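Local atomic coordinates of VIN1 (Oscarella pearsei, PDB entry 6BFI), a protein that binds actin filaments and may play a role in cell-cell adhesion, as a sponge homolog of vinculin. Residues 691-702 with 800-811. Numbering follows the deposited sequence.
Sequences LISLVKQMARKM and AENLMRTVKDVI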
loop_
_atom_site.group_PDB
_atom_site.type_symbol
_atom_site.label_atom_id
_atom_site.label_comp_id
_atom_site.label_asym_id
_atom_site.label_seq_id
_atom_site.Cartn_x
_atom_site.Cartn_y
_atom_site.Cartn_z
ATOM N N LEU A 691 0.710 -2.322 -24.910
ATOM C CA LEU A 691 0.011 -1.900 -23.700
ATOM C C LEU A 691 -0.697 -0.569 -23.917
ATOM O O LEU A 691 -1.867 -0.403 -23.547
ATOM C CB LEU A 691 0.997 -1.809 -22.533
ATOM C CG LEU A 691 0.441 -1.597 -21.119
ATOM C CD1 LEU A 691 1.305 -2.316 -20.105
ATOM C CD2 LEU A 691 0.351 -0.120 -20.762
ATOM N N ILE A 692 0.001 0.395 -24.522
ATOM C CA ILE A 692 -0.603 1.691 -24.816
ATOM C C ILE A 692 -1.795 1.522 -25.751
ATOM O O ILE A 692 -2.811 2.218 -25.621
ATOM C CB ILE A 692 0.455 2.645 -25.401
ATOM C CG1 ILE A 692 1.565 2.892 -24.377
ATOM C CG2 ILE A 692 -0.174 3.960 -25.831
ATOM C CD1 ILE A 692 1.061 3.425 -23.048
ATOM N N SER A 693 -1.697 0.584 -26.695
ATOM C CA SER A 693 -2.802 0.331 -27.615
ATOM C C SER A 693 -4.023 -0.195 -26.871
ATOM O O SER A 693 -5.141 0.312 -27.048
ATOM C CB SER A 693 -2.363 -0.659 -28.695
ATOM O OG SER A 693 -1.095 -0.307 -29.221
ATOM N N LEU A 694 -3.827 -1.216 -26.031
ATOM C CA LEU A 694 -4.936 -1.766 -25.256
ATOM C C LEU A 694 -5.563 -0.706 -24.362
ATOM O O LEU A 694 -6.790 -0.654 -24.212
ATOM C CB LEU A 694 -4.460 -2.950 -24.412
ATOM C CG LEU A 694 -3.768 -4.119 -25.115
ATOM C CD1 LEU A 694 -3.568 -5.276 -24.147
ATOM C CD2 LEU A 694 -4.551 -4.566 -26.341
ATOM N N VAL A 695 -4.736 0.151 -23.763
ATOM C CA VAL A 695 -5.257 1.144 -22.829
ATOM C C VAL A 695 -6.043 2.222 -23.567
ATOM O O VAL A 695 -7.111 2.648 -23.113
ATOM C CB VAL A 695 -4.112 1.739 -21.994
ATOM C CG1 VAL A 695 -4.619 2.903 -21.193
ATOM C CG2 VAL A 695 -3.531 0.682 -21.071
ATOM N N LYS A 696 -5.533 2.683 -24.712
ATOM C CA LYS A 696 -6.269 3.664 -25.505
ATOM C C LYS A 696 -7.604 3.096 -25.969
ATOM O O LYS A 696 -8.647 3.755 -25.859
ATOM C CB LYS A 696 -5.431 4.116 -26.700
ATOM C CG LYS A 696 -4.654 5.401 -26.472
ATOM C CD LYS A 696 -3.870 5.786 -27.715
ATOM C CE LYS A 696 -3.227 7.150 -27.566
ATOM N NZ LYS A 696 -2.418 7.522 -28.763
ATOM N N GLN A 697 -7.590 1.864 -26.489
ATOM C CA GLN A 697 -8.835 1.218 -26.893
ATOM C C GLN A 697 -9.809 1.121 -25.724
ATOM O O GLN A 697 -11.011 1.375 -25.882
ATOM C CB GLN A 697 -8.536 -0.169 -27.465
ATOM C CG GLN A 697 -9.739 -0.894 -28.049
ATOM C CD GLN A 697 -10.031 -0.500 -29.487
ATOM O OE1 GLN A 697 -9.714 0.608 -29.923
ATOM N NE2 GLN A 697 -10.635 -1.416 -30.236
ATOM N N MET A 698 -9.304 0.774 -24.538
ATOM C CA MET A 698 -10.163 0.678 -23.363
ATOM C C MET A 698 -10.758 2.032 -23.001
ATOM O O MET A 698 -11.917 2.118 -22.578
ATOM C CB MET A 698 -9.375 0.102 -22.187
ATOM C CG MET A 698 -10.227 -0.264 -20.985
ATOM S SD MET A 698 -9.272 -1.073 -19.687
ATOM C CE MET A 698 -8.382 -2.300 -20.643
ATOM N N ALA A 699 -9.979 3.105 -23.161
ATOM C CA ALA A 699 -10.503 4.444 -22.905
ATOM C C ALA A 699 -11.620 4.790 -23.883
ATOM O O ALA A 699 -12.672 5.303 -23.481
ATOM C CB ALA A 699 -9.376 5.473 -22.983
ATOM N N ARG A 700 -11.405 4.517 -25.174
ATOM C CA ARG A 700 -12.451 4.745 -26.168
ATOM C C ARG A 700 -13.729 4.000 -25.796
ATOM O O ARG A 700 -14.822 4.583 -25.763
ATOM C CB ARG A 700 -11.961 4.309 -27.551
ATOM C CG ARG A 700 -10.689 4.992 -28.030
ATOM C CD ARG A 700 -10.277 4.472 -29.401
ATOM N NE ARG A 700 -8.973 4.979 -29.821
ATOM C CZ ARG A 700 -7.871 4.241 -29.908
ATOM N NH1 ARG A 700 -7.905 2.950 -29.612
ATOM N NH2 ARG A 700 -6.731 4.795 -30.300
ATOM N N LYS A 701 -13.600 2.704 -25.496
ATOM C CA LYS A 701 -14.761 1.903 -25.123
ATOM C C LYS A 701 -15.458 2.469 -23.892
ATOM O O LYS A 701 -16.694 2.499 -23.831
ATOM C CB LYS A 701 -14.335 0.456 -24.884
ATOM C CG LYS A 701 -13.816 -0.255 -26.129
ATOM C CD LYS A 701 -13.292 -1.642 -25.790
ATOM C CE LYS A 701 -12.875 -2.403 -27.037
ATOM N NZ LYS A 701 -14.019 -2.619 -27.962
ATOM N N MET A 702 -14.688 2.936 -22.906
ATOM C CA MET A 702 -15.297 3.471 -21.690
ATOM C C MET A 702 -16.050 4.766 -21.972
ATOM O O MET A 702 -17.105 5.021 -21.374
ATOM C CB MET A 702 -14.230 3.686 -20.618
ATOM C CG MET A 702 -14.784 4.115 -19.267
ATOM S SD MET A 702 -15.719 2.822 -18.409
ATOM C CE MET A 702 -14.408 1.683 -17.967
ATOM N N ALA A 800 -16.620 2.182 -12.610
ATOM C CA ALA A 800 -15.876 2.553 -13.812
ATOM C C ALA A 800 -14.746 3.523 -13.493
ATOM O O ALA A 800 -13.647 3.411 -14.050
ATOM C CB ALA A 800 -16.823 3.156 -14.852
ATOM N N GLU A 801 -14.998 4.490 -12.608
ATOM C CA GLU A 801 -13.936 5.388 -12.168
ATOM C C GLU A 801 -12.797 4.610 -11.520
ATOM O O GLU A 801 -11.619 4.839 -11.824
ATOM C CB GLU A 801 -14.497 6.432 -11.201
ATOM C CG GLU A 801 -15.330 7.511 -11.869
ATOM C CD GLU A 801 -16.050 8.395 -10.870
ATOM O OE1 GLU A 801 -16.295 7.934 -9.735
ATOM O OE2 GLU A 801 -16.368 9.552 -11.217
ATOM N N ASN A 802 -13.134 3.672 -10.628
ATOM C CA ASN A 802 -12.100 2.852 -10.002
ATOM C C ASN A 802 -11.306 2.069 -11.044
ATOM O O ASN A 802 -10.073 1.972 -10.956
ATOM C CB ASN A 802 -12.732 1.913 -8.978
ATOM C CG ASN A 802 -11.740 0.924 -8.411
ATOM O OD1 ASN A 802 -11.950 -0.285 -8.476
ATOM N ND2 ASN A 802 -10.647 1.433 -7.858
ATOM N N LEU A 803 -11.993 1.512 -12.046
ATOM C CA LEU A 803 -11.294 0.783 -13.102
ATOM C C LEU A 803 -10.334 1.690 -13.864
ATOM O O LEU A 803 -9.202 1.293 -14.162
ATOM C CB LEU A 803 -12.294 0.151 -14.069
ATOM C CG LEU A 803 -11.653 -0.597 -15.243
ATOM C CD1 LEU A 803 -10.750 -1.717 -14.742
ATOM C CD2 LEU A 803 -12.711 -1.140 -16.191
ATOM N N MET A 804 -10.765 2.911 -14.187
ATOM C CA MET A 804 -9.895 3.808 -14.944
ATOM C C MET A 804 -8.684 4.240 -14.122
ATOM O O MET A 804 -7.558 4.268 -14.638
ATOM C CB MET A 804 -10.689 5.017 -15.435
ATOM C CG MET A 804 -11.596 4.693 -16.615
ATOM S SD MET A 804 -10.858 3.443 -17.697
ATOM C CE MET A 804 -10.921 4.257 -19.282
ATOM N N ARG A 805 -8.888 4.576 -12.844
ATOM C CA ARG A 805 -7.755 4.867 -11.966
ATOM C C ARG A 805 -6.770 3.706 -11.948
ATOM O O ARG A 805 -5.552 3.897 -12.077
ATOM C CB ARG A 805 -8.246 5.168 -10.549
ATOM C CG ARG A 805 -8.922 6.515 -10.388
ATOM C CD ARG A 805 -9.098 6.857 -8.917
ATOM N NE ARG A 805 -9.894 5.854 -8.215
ATOM C CZ ARG A 805 -11.207 5.935 -8.036
ATOM N NH1 ARG A 805 -11.878 6.978 -8.504
ATOM N NH2 ARG A 805 -11.849 4.975 -7.385
ATOM N N THR A 806 -7.292 2.485 -11.809
ATOM C CA THR A 806 -6.426 1.312 -11.773
ATOM C C THR A 806 -5.637 1.159 -13.069
ATOM O O THR A 806 -4.431 0.894 -13.037
ATOM C CB THR A 806 -7.262 0.062 -11.496
ATOM O OG1 THR A 806 -7.932 0.211 -10.239
ATOM C CG2 THR A 806 -6.378 -1.172 -11.448
ATOM N N VAL A 807 -6.294 1.335 -14.220
ATOM C CA VAL A 807 -5.608 1.177 -15.501
ATOM C C VAL A 807 -4.513 2.225 -15.660
ATOM O O VAL A 807 -3.413 1.927 -16.142
ATOM C CB VAL A 807 -6.620 1.235 -16.662
ATOM C CG1 VAL A 807 -5.895 1.269 -18.002
ATOM C CG2 VAL A 807 -7.568 0.046 -16.601
ATOM N N LYS A 808 -4.794 3.467 -15.261
ATOM C CA LYS A 808 -3.792 4.526 -15.349
ATOM C C LYS A 808 -2.571 4.203 -14.489
ATOM O O LYS A 808 -1.420 4.238 -14.964
ATOM C CB LYS A 808 -4.436 5.850 -14.934
ATOM C CG LYS A 808 -3.487 6.988 -14.648
ATOM C CD LYS A 808 -4.284 8.234 -14.296
ATOM C CE LYS A 808 -3.387 9.369 -13.847
ATOM N NZ LYS A 808 -4.169 10.605 -13.569
ATOM N N ASP A 809 -2.805 3.862 -13.218
ATOM C CA ASP A 809 -1.698 3.463 -12.357
ATOM C C ASP A 809 -0.977 2.235 -12.902
ATOM O O ASP A 809 0.213 2.044 -12.627
ATOM C CB ASP A 809 -2.201 3.207 -10.937
ATOM C CG ASP A 809 -2.652 4.479 -10.243
ATOM O OD1 ASP A 809 -2.015 5.532 -10.457
ATOM O OD2 ASP A 809 -3.644 4.427 -9.485
ATOM N N VAL A 810 -1.670 1.401 -13.682
ATOM C CA VAL A 810 -1.014 0.264 -14.321
ATOM C C VAL A 810 -0.119 0.733 -15.463
ATOM O O VAL A 810 0.932 0.134 -15.721
ATOM C CB VAL A 810 -2.062 -0.762 -14.793
ATOM C CG1 VAL A 810 -1.471 -1.718 -15.821
ATOM C CG2 VAL A 810 -2.595 -1.551 -13.609
ATOM N N ILE A 811 -0.509 1.802 -16.165
ATOM C CA ILE A 811 0.386 2.396 -17.158
ATOM C C ILE A 811 1.686 2.820 -16.491
ATOM O O ILE A 811 2.782 2.396 -16.885
ATOM C CB ILE A 811 -0.282 3.592 -17.857
ATOM C CG1 ILE A 811 -1.603 3.196 -18.507
ATOM C CG2 ILE A 811 0.656 4.191 -18.897
ATOM C CD1 ILE A 811 -2.349 4.389 -19.044
#
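Met702 meets Met804, and Val695 meets Val807, while flat groups stay off the seam: the Arg805 guanidinium has Glu801 O and Asn802 CA over one face, toward its rim, and Arg700 NH1 donates a hydrogen bond to Gln697 OE1 (3.0 Å), the oxygen 24° out of the guanidinium plane but NH1 in the plane of the Gln697 carbonyl. The helices run antiparallel at 162°, axes 11.1 Å apart, a separation spanned by long methionine side chains. Met702, its CG anti to the backbone N (chi1 -174°), then bends twice, bringing SD to Ala800 CB at 3.7 Å, where a small methyl fits, and CE to Leu803 CD2. Met804 lies alongside it, running the opposite way; its CE lies 3.6 Å from Met702 CB and 3.7 Å from Ala699 CA, where a short alanine lets a methyl approach the backbone. Farther along, Met698 SD rests 3.7 Å from Val807 CG2. Beta-branched Val695 offers CG1 to Val807 CG1 at 3.8 Å and, tightly, to Ile811 CD1 at 3.5 Å. Helix 669-682 packs on 691-702, Val677 on Val695, Phe678 on Ala699 and Ile670 on Met702. With alanine at Met702, CB could still touch Met804 CE, but losing CG, SD and CE is likely to leave a gap beside Ala800 and Leu803 and Met804 less confined. Wholly apolar, this buried seam of the vinculin-family helical bundle is held by shape and dispersion, with charges such as Lys701, paired with Glu728, kept off it.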